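TatD-related deoxyribonuclease (Thermotoga maritima, PDB 1J6O) probably acts as a metal-dependent deoxyribonuclease of the TatD family, hydrolysing ester bonds in DNA on a TIM-barrel scaffold. Local coordinates at residues A[24-32]-A[225-233]; A[61-72]-A[92-103]. All coordinates share one frame; numbering follows the deposited sequence.

Contact 1: residues A[24-32]-A[225-233]; sequences QFDDDRNAV and GKRNEPKYL
Gln-24 and Arg-227 bring the two backbones to 7.5 Å between their CA atoms, and Val-32 and Glu-229 to 7.9 Å, a spacing that side chains must bridge. A 3-10 segment, a loop and the start of helix 29-34 face the loop that leads into helix 233-244. Arg-227 does most of the bridging. Its chain, extended to CD and then bent (chi3 73°), sets the guanidinium so that Phe-25 CE1 lies over its centre, the two planes 25° apart. The ring's CZ comes 3.3 Å from Asn-228 O at its edge. Around the guanidinium rim, NH1 gives hydrogens both to Gln-24 O (3.0 Å) and to Asp-28 OD1 (2.8 Å). NH2 reaches Asp-28 OD2 at 3.0 Å, completing an end-on, two-nitrogen salt bridge, and also Glu-229 OE2 at 3.2 Å from above that carboxylate plane. Arginine suits the place because one long residue can set its CD on the Phe-25 ring face in a CH-pi contact while its flat cation serves three acceptor residues. At the start of helix 29-34, Val-32 CG1 touches Pro-230 CD at 4.3 Å. The salt-bridge network of Asp-28, Arg-227 and Glu-229 ties loops following the first and last TIM-barrel strands, near His-19 and Asp-214, predicted metal ligands.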
loop_
_atom_site.group_PDB
_atom_site.type_symbol
_atom_site.label_atom_id
_atom_site.label_comp_id
_atom_site.label_asym_id
_atom_site.label_seq_id
_atom_site.Cartn_x
_atom_site.Cartn_y
_atom_site.Cartn_z
ATOM N N GLN A 24 0.360 -11.338 -14.341
ATOM C CA GLN A 24 1.795 -11.605 -14.381
ATOM C C GLN A 24 2.183 -12.746 -13.418
ATOM O O GLN A 24 3.274 -13.273 -13.477
ATOM C CB GLN A 24 2.603 -10.342 -14.042
ATOM C CG GLN A 24 2.605 -9.298 -15.157
ATOM C CD GLN A 24 1.393 -8.410 -15.121
ATOM O OE1 GLN A 24 0.533 -8.545 -14.254
ATOM N NE2 GLN A 24 1.317 -7.479 -16.066
ATOM N N PHE A 25 1.271 -13.145 -12.550
ATOM C CA PHE A 25 1.549 -14.221 -11.600
ATOM C C PHE A 25 0.744 -15.479 -11.946
ATOM O O PHE A 25 0.698 -16.409 -11.148
ATOM C CB PHE A 25 1.141 -13.795 -10.189
ATOM C CG PHE A 25 2.090 -12.834 -9.558
ATOM C CD1 PHE A 25 3.334 -13.277 -9.101
ATOM C CD2 PHE A 25 1.784 -11.482 -9.505
ATOM C CE1 PHE A 25 4.289 -12.348 -8.598
ATOM C CE2 PHE A 25 2.703 -10.550 -9.011
ATOM C CZ PHE A 25 3.968 -10.982 -8.554
ATOM N N ASP A 26 0.096 -15.489 -13.109
ATOM C CA ASP A 26 -0.708 -16.646 -13.492
ATOM C C ASP A 26 -0.001 -17.986 -13.529
ATOM O O ASP A 26 -0.592 -19.001 -13.192
ATOM C CB ASP A 26 -1.362 -16.446 -14.876
ATOM C CG ASP A 26 -2.542 -15.502 -14.847
ATOM O OD1 ASP A 26 -2.970 -15.080 -13.746
ATOM O OD2 ASP A 26 -3.048 -15.181 -15.952
ATOM N N ASP A 27 1.262 -18.009 -13.917
ATOM C CA ASP A 27 1.941 -19.297 -13.983
ATOM C C ASP A 27 2.574 -19.837 -12.716
ATOM O O ASP A 27 2.806 -21.053 -12.635
ATOM C CB ASP A 27 3.041 -19.265 -15.057
ATOM C CG ASP A 27 2.537 -18.776 -16.412
ATOM O OD1 ASP A 27 1.495 -19.267 -16.890
ATOM O OD2 ASP A 27 3.196 -17.893 -17.005
ATOM N N ASP A 28 2.811 -18.974 -11.725
ATOM C CA ASP A 28 3.451 -19.424 -10.482
ATOM C C ASP A 28 3.009 -18.824 -9.147
ATOM O O ASP A 28 3.746 -18.871 -8.154
ATOM C CB ASP A 28 4.965 -19.229 -10.606
ATOM C CG ASP A 28 5.378 -17.751 -10.637
ATOM O OD1 ASP A 28 4.501 -16.869 -10.808
ATOM O OD2 ASP A 28 6.602 -17.469 -10.498
ATOM N N ARG A 29 1.801 -18.293 -9.128
ATOM C CA ARG A 29 1.218 -17.684 -7.948
ATOM C C ARG A 29 1.262 -18.645 -6.743
ATOM O O ARG A 29 1.598 -18.246 -5.621
ATOM C CB ARG A 29 -0.234 -17.326 -8.320
ATOM C CG ARG A 29 -1.057 -16.691 -7.277
ATOM C CD ARG A 29 -2.418 -16.352 -7.891
ATOM N NE ARG A 29 -2.289 -15.308 -8.900
ATOM C CZ ARG A 29 -2.600 -15.475 -10.177
ATOM N NH1 ARG A 29 -3.057 -16.657 -10.608
ATOM N NH2 ARG A 29 -2.457 -14.477 -11.033
ATOM N N ASN A 30 0.888 -19.909 -6.960
ATOM C CA ASN A 30 0.908 -20.882 -5.858
ATOM C C ASN A 30 2.295 -21.015 -5.245
ATOM O O ASN A 30 2.442 -21.026 -4.021
ATOM C CB ASN A 30 0.483 -22.279 -6.325
ATOM C CG ASN A 30 -0.940 -22.318 -6.826
ATOM O OD1 ASN A 30 -1.688 -21.357 -6.669
ATOM N ND2 ASN A 30 -1.328 -23.448 -7.435
ATOM N N ALA A 31 3.314 -21.116 -6.094
ATOM C CA ALA A 31 4.693 -21.253 -5.626
ATOM C C ALA A 31 5.179 -20.005 -4.884
ATOM O O ALA A 31 5.879 -20.086 -3.853
ATOM C CB ALA A 31 5.616 -21.545 -6.815
ATOM N N VAL A 32 4.801 -18.850 -5.412
ATOM C CA VAL A 32 5.197 -17.580 -4.812
ATOM C C VAL A 32 4.594 -17.456 -3.423
ATOM O O VAL A 32 5.282 -17.123 -2.452
ATOM C CB VAL A 32 4.760 -16.398 -5.738
ATOM C CG1 VAL A 32 4.899 -15.018 -5.023
ATOM C CG2 VAL A 32 5.656 -16.399 -6.983
ATOM N N GLY A 225 13.693 -4.476 -14.898
ATOM C CA GLY A 225 13.277 -5.205 -16.074
ATOM C C GLY A 225 12.674 -6.562 -15.769
ATOM O O GLY A 225 12.359 -7.300 -16.699
ATOM N N LYS A 226 12.501 -6.902 -14.486
ATOM C CA LYS A 226 11.927 -8.197 -14.110
ATOM C C LYS A 226 10.650 -7.985 -13.334
ATOM O O LYS A 226 10.424 -6.902 -12.802
ATOM C CB LYS A 226 12.894 -9.003 -13.233
ATOM C CG LYS A 226 14.227 -9.361 -13.912
ATOM C CD LYS A 226 14.026 -10.433 -14.996
ATOM C CE LYS A 226 15.270 -10.589 -15.889
ATOM N NZ LYS A 226 16.541 -10.683 -15.123
ATOM N N ARG A 227 9.809 -9.019 -13.291
ATOM C CA ARG A 227 8.545 -8.931 -12.557
ATOM C C ARG A 227 8.947 -8.798 -11.097
ATOM O O ARG A 227 9.838 -9.495 -10.644
ATOM C CB ARG A 227 7.756 -10.230 -12.708
ATOM C CG ARG A 227 6.459 -10.252 -11.930
ATOM C CD ARG A 227 5.885 -11.641 -11.974
ATOM N NE ARG A 227 6.667 -12.532 -11.117
ATOM C CZ ARG A 227 6.422 -13.827 -10.978
ATOM N NH1 ARG A 227 5.417 -14.363 -11.661
ATOM N NH2 ARG A 227 7.174 -14.574 -10.155
ATOM N N ASN A 228 8.288 -7.924 -10.350
ATOM C CA ASN A 228 8.632 -7.759 -8.930
ATOM C C ASN A 228 7.774 -8.757 -8.141
ATOM O O ASN A 228 6.736 -9.195 -8.628
ATOM C CB ASN A 228 8.288 -6.331 -8.521
ATOM C CG ASN A 228 8.888 -5.924 -7.177
ATOM O OD1 ASN A 228 9.715 -6.627 -6.615
ATOM N ND2 ASN A 228 8.468 -4.763 -6.675
ATOM N N GLU A 229 8.241 -9.163 -6.963
ATOM C CA GLU A 229 7.501 -10.096 -6.113
ATOM C C GLU A 229 7.948 -9.869 -4.675
ATOM O O GLU A 229 9.039 -9.300 -4.443
ATOM C CB GLU A 229 7.700 -11.544 -6.553
ATOM C CG GLU A 229 9.117 -12.033 -6.514
ATOM C CD GLU A 229 9.185 -13.472 -6.937
ATOM O OE1 GLU A 229 8.908 -14.336 -6.076
ATOM O OE2 GLU A 229 9.481 -13.727 -8.132
ATOM N N PRO A 230 7.143 -10.330 -3.690
ATOM C CA PRO A 230 7.435 -10.162 -2.265
ATOM C C PRO A 230 8.813 -10.503 -1.749
ATOM O O PRO A 230 9.352 -9.745 -0.953
ATOM C CB PRO A 230 6.348 -10.988 -1.582
ATOM C CG PRO A 230 5.180 -10.776 -2.512
ATOM C CD PRO A 230 5.853 -11.020 -3.861
ATOM N N LYS A 231 9.397 -11.616 -2.184
ATOM C CA LYS A 231 10.727 -11.948 -1.672
ATOM C C LYS A 231 11.815 -10.932 -2.022
ATOM O O LYS A 231 12.886 -10.949 -1.414
ATOM C CB LYS A 231 11.156 -13.331 -2.150
ATOM C CG LYS A 231 11.512 -13.384 -3.611
ATOM C CD LYS A 231 11.911 -14.792 -4.011
ATOM C CE LYS A 231 12.252 -14.836 -5.485
ATOM N NZ LYS A 231 12.530 -16.232 -5.930
ATOM N N TYR A 232 11.565 -10.054 -2.993
ATOM C CA TYR A 232 12.575 -9.071 -3.349
ATOM C C TYR A 232 12.540 -7.924 -2.374
ATOM O O TYR A 232 13.305 -6.979 -2.501
ATOM C CB TYR A 232 12.368 -8.506 -4.750
ATOM C CG TYR A 232 12.549 -9.509 -5.868
ATOM C CD1 TYR A 232 13.323 -10.665 -5.686
ATOM C CD2 TYR A 232 11.970 -9.291 -7.109
ATOM C CE1 TYR A 232 13.503 -11.573 -6.730
ATOM C CE2 TYR A 232 12.140 -10.186 -8.153
ATOM C CZ TYR A 232 12.908 -11.320 -7.961
ATOM O OH TYR A 232 13.093 -12.198 -9.002
ATOM N N LEU A 233 11.642 -7.999 -1.398
ATOM C CA LEU A 233 11.535 -6.944 -0.412
ATOM C C LEU A 233 12.851 -6.832 0.377
ATOM O O LEU A 233 13.163 -5.768 0.920
ATOM C CB LEU A 233 10.364 -7.259 0.518
ATOM C CG LEU A 233 9.578 -6.128 1.152
ATOM C CD1 LEU A 233 9.340 -4.993 0.164
ATOM C CD2 LEU A 233 8.279 -6.716 1.709
#

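Contact 2: residues A[61-72]-A[92-103]; sequences SKTSDRIFCSVG and FAKDEKVVAIGE
Phe-68 turns the edge of its ring to Lys-97 O, and its CD2 lies 3.8 Å from Val-99 CG1, which approaches obliquely; Phe-43 meets the same ring nearly at right angles. Over a face, Lys-97 NZ is distant enough for at most a weak cation-pi attraction. The Phe-92 ring is likewise met obliquely by Val-71 CG1. Lys-97, bent at chi2 (-73°) and extended beyond, carries its ammonium to three backbone carbonyls: Ser-64 O at 2.6 Å, Ile-67 O at 2.7 Å and Ser-61 O at 3.0 Å. Lysine fits here, its long chain delivering three N-H groups to the turns that lead into strand 67-71. This strand and 98-102 are parallel neighbours in the TIM barrel, joined through helix 85-92 as a beta-alpha-beta crossover. Cys-69 N bonds to Lys-97 O and Val-99 N to Cys-69 O, both 2.8 Å. Branched Val-71 divides its two methyls, CG1 against CB of Phe-92 in helix 85-92 and CG2 3.9 Å from Ile-101 CD1. On the sheet's other side a chi1 of -176°, which swings OG away from Ser-70 N, lets it donate to Gly-102 O from above the carbonyl plane. A cis peptide follows Gly-102, leading into Glu-103, a predicted metal ligand hydrogen-bonded to His-17.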
loop_
_atom_site.group_PDB
_atom_site.type_symbol
_atom_site.label_atom_id
_atom_site.label_comp_id
_atom_site.label_asym_id
_atom_site.label_seq_id
_atom_site.Cartn_x
_atom_site.Cartn_y
_atom_site.Cartn_z
ATOM N N SER A 61 -7.054 -13.889 -1.392
ATOM C CA SER A 61 -6.684 -13.756 0.020
ATOM C C SER A 61 -7.310 -14.868 0.828
ATOM O O SER A 61 -6.735 -15.333 1.810
ATOM C CB SER A 61 -7.126 -12.410 0.597
ATOM O OG SER A 61 -8.518 -12.396 0.793
ATOM N N LYS A 62 -8.488 -15.314 0.409
ATOM C CA LYS A 62 -9.133 -16.380 1.150
ATOM C C LYS A 62 -8.417 -17.734 1.031
ATOM O O LYS A 62 -8.734 -18.662 1.768
ATOM C CB LYS A 62 -10.620 -16.457 0.748
ATOM C CG LYS A 62 -11.404 -15.280 1.370
ATOM C CD LYS A 62 -12.761 -14.991 0.724
ATOM C CE LYS A 62 -13.761 -16.114 0.949
ATOM N NZ LYS A 62 -14.064 -16.311 2.397
ATOM N N THR A 63 -7.424 -17.843 0.155
ATOM C CA THR A 63 -6.694 -19.104 -0.012
ATOM C C THR A 63 -5.401 -19.216 0.810
ATOM O O THR A 63 -4.741 -20.258 0.815
ATOM C CB THR A 63 -6.269 -19.339 -1.480
ATOM O OG1 THR A 63 -5.269 -18.377 -1.850
ATOM C CG2 THR A 63 -7.469 -19.225 -2.413
ATOM N N SER A 64 -5.023 -18.158 1.505
ATOM C CA SER A 64 -3.789 -18.217 2.286
ATOM C C SER A 64 -3.920 -17.466 3.574
ATOM O O SER A 64 -4.434 -16.359 3.588
ATOM C CB SER A 64 -2.636 -17.596 1.480
ATOM O OG SER A 64 -1.524 -17.286 2.317
ATOM N N ASP A 65 -3.417 -18.057 4.652
ATOM C CA ASP A 65 -3.482 -17.422 5.935
ATOM C C ASP A 65 -2.582 -16.184 5.989
ATOM O O ASP A 65 -2.729 -15.361 6.881
ATOM C CB ASP A 65 -3.016 -18.377 7.026
ATOM C CG ASP A 65 -3.979 -19.530 7.274
ATOM O OD1 ASP A 65 -5.161 -19.479 6.856
ATOM O OD2 ASP A 65 -3.526 -20.503 7.922
ATOM N N ARG A 66 -1.652 -16.064 5.043
ATOM C CA ARG A 66 -0.731 -14.921 5.015
ATOM C C ARG A 66 -1.106 -13.768 4.106
ATOM O O ARG A 66 -0.348 -12.783 3.986
ATOM C CB ARG A 66 0.673 -15.396 4.658
ATOM C CG ARG A 66 1.232 -16.324 5.730
ATOM C CD ARG A 66 2.664 -16.703 5.443
ATOM N NE ARG A 66 3.140 -17.589 6.509
ATOM C CZ ARG A 66 4.238 -17.386 7.225
ATOM N NH1 ARG A 66 5.012 -16.326 7.002
ATOM N NH2 ARG A 66 4.542 -18.230 8.205
ATOM N N ILE A 67 -2.280 -13.868 3.490
ATOM C CA ILE A 67 -2.728 -12.805 2.604
ATOM C C ILE A 67 -4.017 -12.165 3.128
ATOM O O ILE A 67 -4.971 -12.876 3.476
ATOM C CB ILE A 67 -3.009 -13.347 1.192
ATOM C CG1 ILE A 67 -1.721 -13.965 0.599
ATOM C CG2 ILE A 67 -3.461 -12.209 0.286
ATOM C CD1 ILE A 67 -1.987 -14.671 -0.733
ATOM N N PHE A 68 -4.005 -10.836 3.234
ATOM C CA PHE A 68 -5.165 -10.077 3.690
ATOM C C PHE A 68 -5.500 -9.249 2.463
ATOM O O PHE A 68 -4.665 -9.110 1.553
ATOM C CB PHE A 68 -4.851 -9.225 4.916
ATOM C CG PHE A 68 -4.543 -10.067 6.108
ATOM C CD1 PHE A 68 -3.245 -10.531 6.331
ATOM C CD2 PHE A 68 -5.574 -10.500 6.936
ATOM C CE1 PHE A 68 -2.969 -11.433 7.377
ATOM C CE2 PHE A 68 -5.320 -11.401 7.985
ATOM C CZ PHE A 68 -4.013 -11.862 8.199
ATOM N N CYS A 69 -6.681 -8.647 2.464
ATOM C CA CYS A 69 -7.136 -7.868 1.325
ATOM C C CYS A 69 -7.545 -6.400 1.520
ATOM O O CYS A 69 -7.969 -6.014 2.604
ATOM C CB CYS A 69 -8.361 -8.647 0.788
ATOM S SG CYS A 69 -9.209 -8.077 -0.690
ATOM N N SER A 70 -7.371 -5.591 0.467
ATOM C CA SER A 70 -7.762 -4.181 0.501
ATOM C C SER A 70 -8.642 -4.095 -0.736
ATOM O O SER A 70 -8.245 -4.579 -1.813
ATOM C CB SER A 70 -6.587 -3.216 0.331
ATOM O OG SER A 70 -7.048 -1.879 0.469
ATOM N N VAL A 71 -9.822 -3.489 -0.611
ATOM C CA VAL A 71 -10.718 -3.368 -1.763
ATOM C C VAL A 71 -10.943 -1.897 -2.056
ATOM O O VAL A 71 -11.042 -1.067 -1.131
ATOM C CB VAL A 71 -12.087 -4.066 -1.523
ATOM C CG1 VAL A 71 -11.862 -5.559 -1.260
ATOM C CG2 VAL A 71 -12.847 -3.425 -0.332
ATOM N N GLY A 72 -11.013 -1.577 -3.342
ATOM C CA GLY A 72 -11.218 -0.191 -3.735
ATOM C C GLY A 72 -11.156 0.013 -5.235
ATOM O O GLY A 72 -11.048 -0.941 -6.026
ATOM N N PHE A 92 -18.037 -6.329 0.153
ATOM C CA PHE A 92 -16.806 -7.105 0.158
ATOM C C PHE A 92 -16.207 -7.051 1.557
ATOM O O PHE A 92 -15.756 -8.067 2.112
ATOM C CB PHE A 92 -15.744 -6.499 -0.785
ATOM C CG PHE A 92 -16.000 -6.693 -2.259
ATOM C CD1 PHE A 92 -16.764 -7.751 -2.734
ATOM C CD2 PHE A 92 -15.403 -5.829 -3.182
ATOM C CE1 PHE A 92 -16.934 -7.951 -4.127
ATOM C CE2 PHE A 92 -15.560 -6.019 -4.558
ATOM C CZ PHE A 92 -16.334 -7.093 -5.031
ATOM N N ALA A 93 -16.191 -5.846 2.110
ATOM C CA ALA A 93 -15.633 -5.617 3.424
ATOM C C ALA A 93 -16.304 -6.375 4.550
ATOM O O ALA A 93 -15.828 -6.339 5.679
ATOM C CB ALA A 93 -15.580 -4.104 3.717
ATOM N N LYS A 94 -17.399 -7.075 4.259
ATOM C CA LYS A 94 -18.048 -7.824 5.321
ATOM C C LYS A 94 -17.101 -8.983 5.630
ATOM O O LYS A 94 -17.066 -9.460 6.762
ATOM C CB LYS A 94 -19.411 -8.380 4.882
ATOM C CG LYS A 94 -20.461 -7.326 4.604
ATOM C CD LYS A 94 -20.733 -6.423 5.805
ATOM C CE LYS A 94 -21.464 -7.153 6.929
ATOM N NZ LYS A 94 -22.039 -6.187 7.912
ATOM N N ASP A 95 -16.327 -9.415 4.628
ATOM C CA ASP A 95 -15.372 -10.526 4.805
ATOM C C ASP A 95 -14.244 -10.094 5.754
ATOM O O ASP A 95 -13.656 -9.017 5.588
ATOM C CB ASP A 95 -14.778 -10.938 3.450
ATOM C CG ASP A 95 -14.173 -12.330 3.480
ATOM O OD1 ASP A 95 -13.112 -12.509 4.120
ATOM O OD2 ASP A 95 -14.771 -13.247 2.873
ATOM N N GLU A 96 -13.929 -10.932 6.743
ATOM C CA GLU A 96 -12.870 -10.595 7.703
ATOM C C GLU A 96 -11.478 -10.450 7.078
ATOM O O GLU A 96 -10.587 -9.845 7.671
ATOM C CB GLU A 96 -12.797 -11.640 8.819
ATOM C CG GLU A 96 -12.616 -13.063 8.321
ATOM N N LYS A 97 -11.298 -11.005 5.887
ATOM C CA LYS A 97 -10.004 -10.920 5.215
ATOM C C LYS A 97 -9.729 -9.498 4.710
ATOM O O LYS A 97 -8.580 -9.171 4.394
ATOM C CB LYS A 97 -9.971 -11.903 4.043
ATOM C CG LYS A 97 -9.649 -13.326 4.438
ATOM C CD LYS A 97 -8.178 -13.420 4.802
ATOM C CE LYS A 97 -7.711 -14.868 4.780
ATOM N NZ LYS A 97 -6.244 -14.930 4.700
ATOM N N VAL A 98 -10.777 -8.672 4.614
ATOM C CA VAL A 98 -10.612 -7.279 4.142
ATOM C C VAL A 98 -10.153 -6.420 5.322
ATOM O O VAL A 98 -10.882 -6.246 6.324
ATOM C CB VAL A 98 -11.907 -6.736 3.545
ATOM C CG1 VAL A 98 -11.742 -5.251 3.202
ATOM C CG2 VAL A 98 -12.238 -7.513 2.272
ATOM N N VAL A 99 -8.952 -5.859 5.190
ATOM C CA VAL A 99 -8.380 -5.044 6.254
ATOM C C VAL A 99 -8.161 -3.585 5.906
ATOM O O VAL A 99 -7.634 -2.815 6.709
ATOM C CB VAL A 99 -7.004 -5.644 6.673
ATOM C CG1 VAL A 99 -7.182 -7.089 7.170
ATOM C CG2 VAL A 99 -6.063 -5.684 5.452
ATOM N N ALA A 100 -8.579 -3.184 4.713
ATOM C CA ALA A 100 -8.375 -1.809 4.333
ATOM C C ALA A 100 -9.201 -1.495 3.106
ATOM O O ALA A 100 -9.744 -2.398 2.481
ATOM C CB ALA A 100 -6.876 -1.580 3.997
ATOM N N ILE A 101 -9.309 -0.205 2.823
ATOM C CA ILE A 101 -10.039 0.311 1.674
ATOM C C ILE A 101 -8.961 0.976 0.821
ATOM O O ILE A 101 -8.208 1.844 1.303
ATOM C CB ILE A 101 -11.117 1.391 2.049
ATOM C CG1 ILE A 101 -12.271 0.756 2.827
ATOM C CG2 ILE A 101 -11.698 2.018 0.741
ATOM C CD1 ILE A 101 -13.042 -0.312 2.064
ATOM N N GLY A 102 -8.882 0.544 -0.440
ATOM C CA GLY A 102 -7.914 1.065 -1.394
ATOM C C GLY A 102 -7.619 -0.080 -2.360
ATOM O O GLY A 102 -8.002 -1.219 -2.087
ATOM N N GLU A 103 -6.872 0.156 -3.426
ATOM C CA GLU A 103 -6.267 1.437 -3.764
ATOM C C GLU A 103 -7.234 2.567 -4.115
ATOM O O GLU A 103 -8.206 2.373 -4.849
ATOM C CB GLU A 103 -5.288 1.195 -4.928
ATOM C CG GLU A 103 -4.064 2.064 -4.881
ATOM C CD GLU A 103 -2.962 1.590 -5.816
ATOM O OE1 GLU A 103 -2.757 0.361 -5.974
ATOM O OE2 GLU A 103 -2.288 2.471 -6.386
#

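Overall arrangement
Both contacts are largely buried, but they hold different parts of one barrel. Contact 2 lies within the wall, where two adjacent parallel strands share backbone bonds and apolar packing; contact 1 joins loops that follow the first and last strands, and its bonds come from a side-chain cation reaching carboxylates and one carbonyl. Each relies on one long basic residue, Arg-227 in contact 1 and Lys-97 in contact 2, but Lys-97 gives its hydrogen bonds across the contact to backbone carbonyls. Contact 2 buries 795 Å² against 309 Å² for contact 1. Their centres are 19 Å apart and nearest atoms about 7 Å, without touching. Contact 2 contains a predicted metal ligand, whereas contact 1 only comes near two.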